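Local coordinates for monovalent Na+/H+ antiporter subunit A (Dietzia sp. DQ12-45-1b, PDB 7D3U), which probably works as an antiporter subunit of the membrane-embedded Mrp complex, a bacterial sodium–proton pump, at residues V657-R669 against V904-D916. Residues are numbered along the deposited sequence; the frame is centred on the assembly and turned at random.
Sequences VLTVVVIVLVLQR and VIMAAIDKLGGDD
Arg669 NH1 bonds to Leu665 O, four residues back, at 2.9 Å, and also lies against Leu912 O across the contact. This arginine ties together the C-terminal ends of two roughly parallel transmembrane helices, 646-667 and 890-912, whose short segments run at 20° to each other. Leu665 O lies in the guanidinium plane, at its edge. Leu912 O and Gly914 O also sit at the edge, near that plane, but both are modelled too close for the lengths to be trusted. NH2 forms a salt bridge with Asp915 OD1 at 3.2 Å, its hydrogen bond weak, and NE bonds to Leu766 O. The chain turns at the CD-NE bond (chi4 81°), which brings NH1 round to Leu665 O. A leucine here would probably leave Leu665 O without its side-chain donor and Asp915 without its positive mate. Toward the N-terminal side of both segments the helices meet through aliphatic side chains. Leu912 CD1 packs on Val666 CG1 and Val662 CG1. Subunit C packs against the same two valines. Leu658 CD1 meets Ile905 CD1 at 3.9 Å. Ile909 CD1 touches both Val661 CG1 and Leu665 CD1, each at 3.7 Å.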
loop_
_atom_site.group_PDB
_atom_site.type_symbol
_atom_site.label_atom_id
_atom_site.label_comp_id
_atom_site.label_asym_id
_atom_site.label_seq_id
_atom_site.Cartn_x
_atom_site.Cartn_y
_atom_site.Cartn_z
ATOM N N VAL B 657 7.067 -28.994 -12.268
ATOM C CA VAL B 657 6.817 -29.259 -13.684
ATOM C C VAL B 657 5.861 -28.219 -14.265
ATOM O O VAL B 657 6.049 -27.746 -15.395
ATOM C CB VAL B 657 6.317 -30.702 -13.899
ATOM C CG1 VAL B 657 4.814 -30.821 -13.731
ATOM C CG2 VAL B 657 6.725 -31.194 -15.273
ATOM N N LEU B 658 4.856 -27.801 -13.490
ATOM C CA LEU B 658 3.886 -26.841 -13.996
ATOM C C LEU B 658 4.402 -25.411 -13.983
ATOM O O LEU B 658 3.785 -24.546 -14.610
ATOM C CB LEU B 658 2.586 -26.927 -13.199
ATOM C CG LEU B 658 1.735 -28.149 -13.535
ATOM C CD1 LEU B 658 0.436 -28.121 -12.763
ATOM C CD2 LEU B 658 1.468 -28.212 -15.027
ATOM N N THR B 659 5.500 -25.134 -13.285
ATOM C CA THR B 659 6.144 -23.839 -13.427
ATOM C C THR B 659 7.213 -23.856 -14.505
ATOM O O THR B 659 7.447 -22.829 -15.144
ATOM C CB THR B 659 6.739 -23.375 -12.091
ATOM O OG1 THR B 659 7.031 -21.975 -12.159
ATOM C CG2 THR B 659 8.013 -24.127 -11.757
ATOM N N VAL B 660 7.835 -25.010 -14.761
ATOM C CA VAL B 660 8.740 -25.119 -15.898
ATOM C C VAL B 660 7.970 -24.958 -17.200
ATOM O O VAL B 660 8.424 -24.276 -18.126
ATOM C CB VAL B 660 9.506 -26.453 -15.847
ATOM C CG1 VAL B 660 10.014 -26.831 -17.225
ATOM C CG2 VAL B 660 10.656 -26.360 -14.867
ATOM N N VAL B 661 6.781 -25.562 -17.285
ATOM C CA VAL B 661 5.962 -25.414 -18.486
ATOM C C VAL B 661 5.611 -23.948 -18.723
ATOM O O VAL B 661 5.712 -23.443 -19.848
ATOM C CB VAL B 661 4.702 -26.290 -18.384
ATOM C CG1 VAL B 661 3.715 -25.925 -19.473
ATOM C CG2 VAL B 661 5.074 -27.755 -18.481
ATOM N N VAL B 662 5.217 -23.236 -17.667
ATOM C CA VAL B 662 4.810 -21.844 -17.830
ATOM C C VAL B 662 6.012 -20.961 -18.146
ATOM O O VAL B 662 5.919 -20.032 -18.961
ATOM C CB VAL B 662 4.055 -21.361 -16.580
ATOM C CG1 VAL B 662 3.784 -19.872 -16.664
ATOM C CG2 VAL B 662 2.753 -22.121 -16.433
ATOM N N ILE B 663 7.158 -21.227 -17.515
ATOM C CA ILE B 663 8.352 -20.451 -17.827
ATOM C C ILE B 663 8.766 -20.679 -19.271
ATOM O O ILE B 663 9.226 -19.754 -19.940
ATOM C CB ILE B 663 9.495 -20.779 -16.848
ATOM C CG1 ILE B 663 9.173 -20.250 -15.454
ATOM C CG2 ILE B 663 10.788 -20.144 -17.311
ATOM C CD1 ILE B 663 10.314 -20.381 -14.475
ATOM N N VAL B 664 8.581 -21.892 -19.790
ATOM C CA VAL B 664 8.862 -22.127 -21.203
ATOM C C VAL B 664 7.885 -21.348 -22.077
ATOM O O VAL B 664 8.275 -20.732 -23.079
ATOM C CB VAL B 664 8.824 -23.634 -21.508
ATOM C CG1 VAL B 664 8.425 -23.882 -22.954
ATOM C CG2 VAL B 664 10.170 -24.265 -21.208
ATOM N N LEU B 665 6.602 -21.356 -21.704
ATOM C CA LEU B 665 5.593 -20.653 -22.490
ATOM C C LEU B 665 5.839 -19.152 -22.523
ATOM O O LEU B 665 5.472 -18.487 -23.496
ATOM C CB LEU B 665 4.199 -20.939 -21.936
ATOM C CG LEU B 665 3.643 -22.336 -22.192
ATOM C CD1 LEU B 665 2.139 -22.343 -22.019
ATOM C CD2 LEU B 665 4.024 -22.798 -23.580
ATOM N N VAL B 666 6.450 -18.598 -21.474
ATOM C CA VAL B 666 6.733 -17.164 -21.448
ATOM C C VAL B 666 8.160 -16.836 -21.863
ATOM O O VAL B 666 8.481 -15.652 -22.047
ATOM C CB VAL B 666 6.452 -16.555 -20.058
ATOM C CG1 VAL B 666 4.994 -16.743 -19.680
ATOM C CG2 VAL B 666 7.376 -17.152 -19.021
ATOM N N LEU B 667 9.028 -17.836 -22.007
ATOM C CA LEU B 667 10.375 -17.622 -22.506
ATOM C C LEU B 667 10.473 -17.807 -24.008
ATOM O O LEU B 667 11.420 -17.305 -24.622
ATOM C CB LEU B 667 11.356 -18.576 -21.822
ATOM C CG LEU B 667 11.890 -18.156 -20.455
ATOM C CD1 LEU B 667 13.074 -19.016 -20.064
ATOM C CD2 LEU B 667 12.266 -16.692 -20.458
ATOM N N GLN B 668 9.524 -18.522 -24.613
ATOM C CA GLN B 668 9.478 -18.581 -26.067
ATOM C C GLN B 668 9.187 -17.226 -26.699
ATOM O O GLN B 668 9.252 -17.110 -27.927
ATOM C CB GLN B 668 8.430 -19.597 -26.520
ATOM C CG GLN B 668 7.010 -19.078 -26.475
ATOM C CD GLN B 668 5.992 -20.174 -26.681
ATOM O OE1 GLN B 668 6.317 -21.357 -26.608
ATOM N NE2 GLN B 668 4.750 -19.788 -26.940
ATOM N N ARG B 669 8.872 -16.206 -25.897
ATOM C CA ARG B 669 8.597 -14.867 -26.398
ATOM C C ARG B 669 9.725 -13.880 -26.137
ATOM O O ARG B 669 9.748 -12.812 -26.759
ATOM C CB ARG B 669 7.315 -14.321 -25.764
ATOM C CG ARG B 669 6.194 -15.330 -25.676
ATOM C CD ARG B 669 4.989 -14.751 -24.965
ATOM N NE ARG B 669 3.770 -14.932 -25.741
ATOM C CZ ARG B 669 3.070 -16.061 -25.779
ATOM N NH1 ARG B 669 3.469 -17.112 -25.079
ATOM N NH2 ARG B 669 1.972 -16.138 -26.514
ATOM N N VAL B 904 -7.452 -23.305 -13.553
ATOM C CA VAL B 904 -6.345 -22.353 -13.542
ATOM C C VAL B 904 -5.261 -22.781 -14.523
ATOM O O VAL B 904 -4.733 -21.962 -15.287
ATOM C CB VAL B 904 -5.782 -22.195 -12.121
ATOM C CG1 VAL B 904 -4.572 -21.279 -12.136
ATOM C CG2 VAL B 904 -6.850 -21.656 -11.209
ATOM N N ILE B 905 -4.910 -24.068 -14.516
ATOM C CA ILE B 905 -3.896 -24.553 -15.450
ATOM C C ILE B 905 -4.392 -24.431 -16.885
ATOM O O ILE B 905 -3.635 -24.055 -17.788
ATOM C CB ILE B 905 -3.491 -25.999 -15.113
ATOM C CG1 ILE B 905 -3.005 -26.095 -13.668
ATOM C CG2 ILE B 905 -2.403 -26.474 -16.056
ATOM C CD1 ILE B 905 -1.921 -25.105 -13.325
ATOM N N MET B 906 -5.669 -24.747 -17.121
ATOM C CA MET B 906 -6.237 -24.598 -18.455
ATOM C C MET B 906 -6.120 -23.161 -18.943
ATOM O O MET B 906 -5.733 -22.914 -20.089
ATOM C CB MET B 906 -7.698 -25.044 -18.457
ATOM C CG MET B 906 -7.889 -26.536 -18.605
ATOM S SD MET B 906 -9.463 -27.096 -17.934
ATOM C CE MET B 906 -9.527 -28.763 -18.579
ATOM N N ALA B 907 -6.452 -22.198 -18.082
ATOM C CA ALA B 907 -6.357 -20.794 -18.472
ATOM C C ALA B 907 -4.912 -20.400 -18.748
ATOM O O ALA B 907 -4.613 -19.754 -19.759
ATOM C CB ALA B 907 -6.959 -19.906 -17.385
ATOM N N ALA B 908 -3.997 -20.800 -17.862
ATOM C CA ALA B 908 -2.600 -20.410 -18.022
ATOM C C ALA B 908 -1.973 -21.031 -19.262
ATOM O O ALA B 908 -1.036 -20.459 -19.829
ATOM C CB ALA B 908 -1.803 -20.792 -16.777
ATOM N N ILE B 909 -2.462 -22.188 -19.699
ATOM C CA ILE B 909 -1.914 -22.824 -20.894
ATOM C C ILE B 909 -2.576 -22.297 -22.160
ATOM O O ILE B 909 -1.913 -22.114 -23.183
ATOM C CB ILE B 909 -2.041 -24.356 -20.785
ATOM C CG1 ILE B 909 -1.191 -24.882 -19.632
ATOM C CG2 ILE B 909 -1.619 -25.022 -22.080
ATOM C CD1 ILE B 909 0.277 -24.608 -19.793
ATOM N N ASP B 910 -3.881 -22.028 -22.122
ATOM C CA ASP B 910 -4.575 -21.586 -23.324
ATOM C C ASP B 910 -4.318 -20.117 -23.628
ATOM O O ASP B 910 -4.309 -19.727 -24.801
ATOM C CB ASP B 910 -6.076 -21.836 -23.185
ATOM C CG ASP B 910 -6.888 -21.079 -24.213
ATOM O OD1 ASP B 910 -6.656 -21.282 -25.422
ATOM O OD2 ASP B 910 -7.754 -20.275 -23.815
ATOM N N LYS B 911 -4.103 -19.290 -22.605
ATOM C CA LYS B 911 -3.880 -17.872 -22.863
ATOM C C LYS B 911 -2.432 -17.590 -23.248
ATOM O O LYS B 911 -2.174 -16.760 -24.127
ATOM C CB LYS B 911 -4.282 -17.050 -21.639
ATOM C CG LYS B 911 -5.756 -17.131 -21.291
ATOM C CD LYS B 911 -6.522 -15.938 -21.833
ATOM C CE LYS B 911 -7.156 -16.250 -23.174
ATOM N NZ LYS B 911 -8.047 -15.150 -23.632
ATOM N N LEU B 912 -1.479 -18.265 -22.609
ATOM C CA LEU B 912 -0.067 -18.029 -22.877
ATOM C C LEU B 912 0.472 -18.870 -24.024
ATOM O O LEU B 912 1.408 -18.440 -24.707
ATOM C CB LEU B 912 0.762 -18.300 -21.620
ATOM C CG LEU B 912 0.731 -17.216 -20.544
ATOM C CD1 LEU B 912 1.355 -17.722 -19.259
ATOM C CD2 LEU B 912 1.445 -15.971 -21.032
ATOM N N GLY B 913 -0.085 -20.055 -24.252
ATOM C CA GLY B 913 0.407 -20.926 -25.299
ATOM C C GLY B 913 0.191 -20.383 -26.696
ATOM O O GLY B 913 -0.947 -20.279 -27.161
ATOM N N GLY B 914 1.278 -20.033 -27.377
ATOM C CA GLY B 914 1.177 -19.524 -28.728
ATOM C C GLY B 914 0.546 -18.142 -28.782
ATOM O O GLY B 914 0.402 -17.442 -27.779
ATOM N N ASP B 915 0.163 -17.754 -29.998
ATOM C CA ASP B 915 -0.512 -16.482 -30.222
ATOM C C ASP B 915 -1.970 -16.682 -30.614
ATOM O O ASP B 915 -2.865 -16.228 -29.896
ATOM C CB ASP B 915 0.228 -15.685 -31.305
ATOM C CG ASP B 915 1.566 -15.157 -30.827
ATOM O OD1 ASP B 915 1.802 -15.153 -29.601
ATOM O OD2 ASP B 915 2.382 -14.743 -31.676
ATOM N N ASP B 916 -2.217 -17.375 -31.723
ATOM C CA ASP B 916 -3.535 -17.859 -32.139
ATOM C C ASP B 916 -4.641 -16.842 -31.847
ATOM O O ASP B 916 -5.598 -17.108 -31.120
ATOM C CB ASP B 916 -3.840 -19.204 -31.485
ATOM C CG ASP B 916 -5.043 -19.899 -32.095
ATOM O OD1 ASP B 916 -5.749 -19.287 -32.922
ATOM O OD2 ASP B 916 -5.266 -21.080 -31.766
#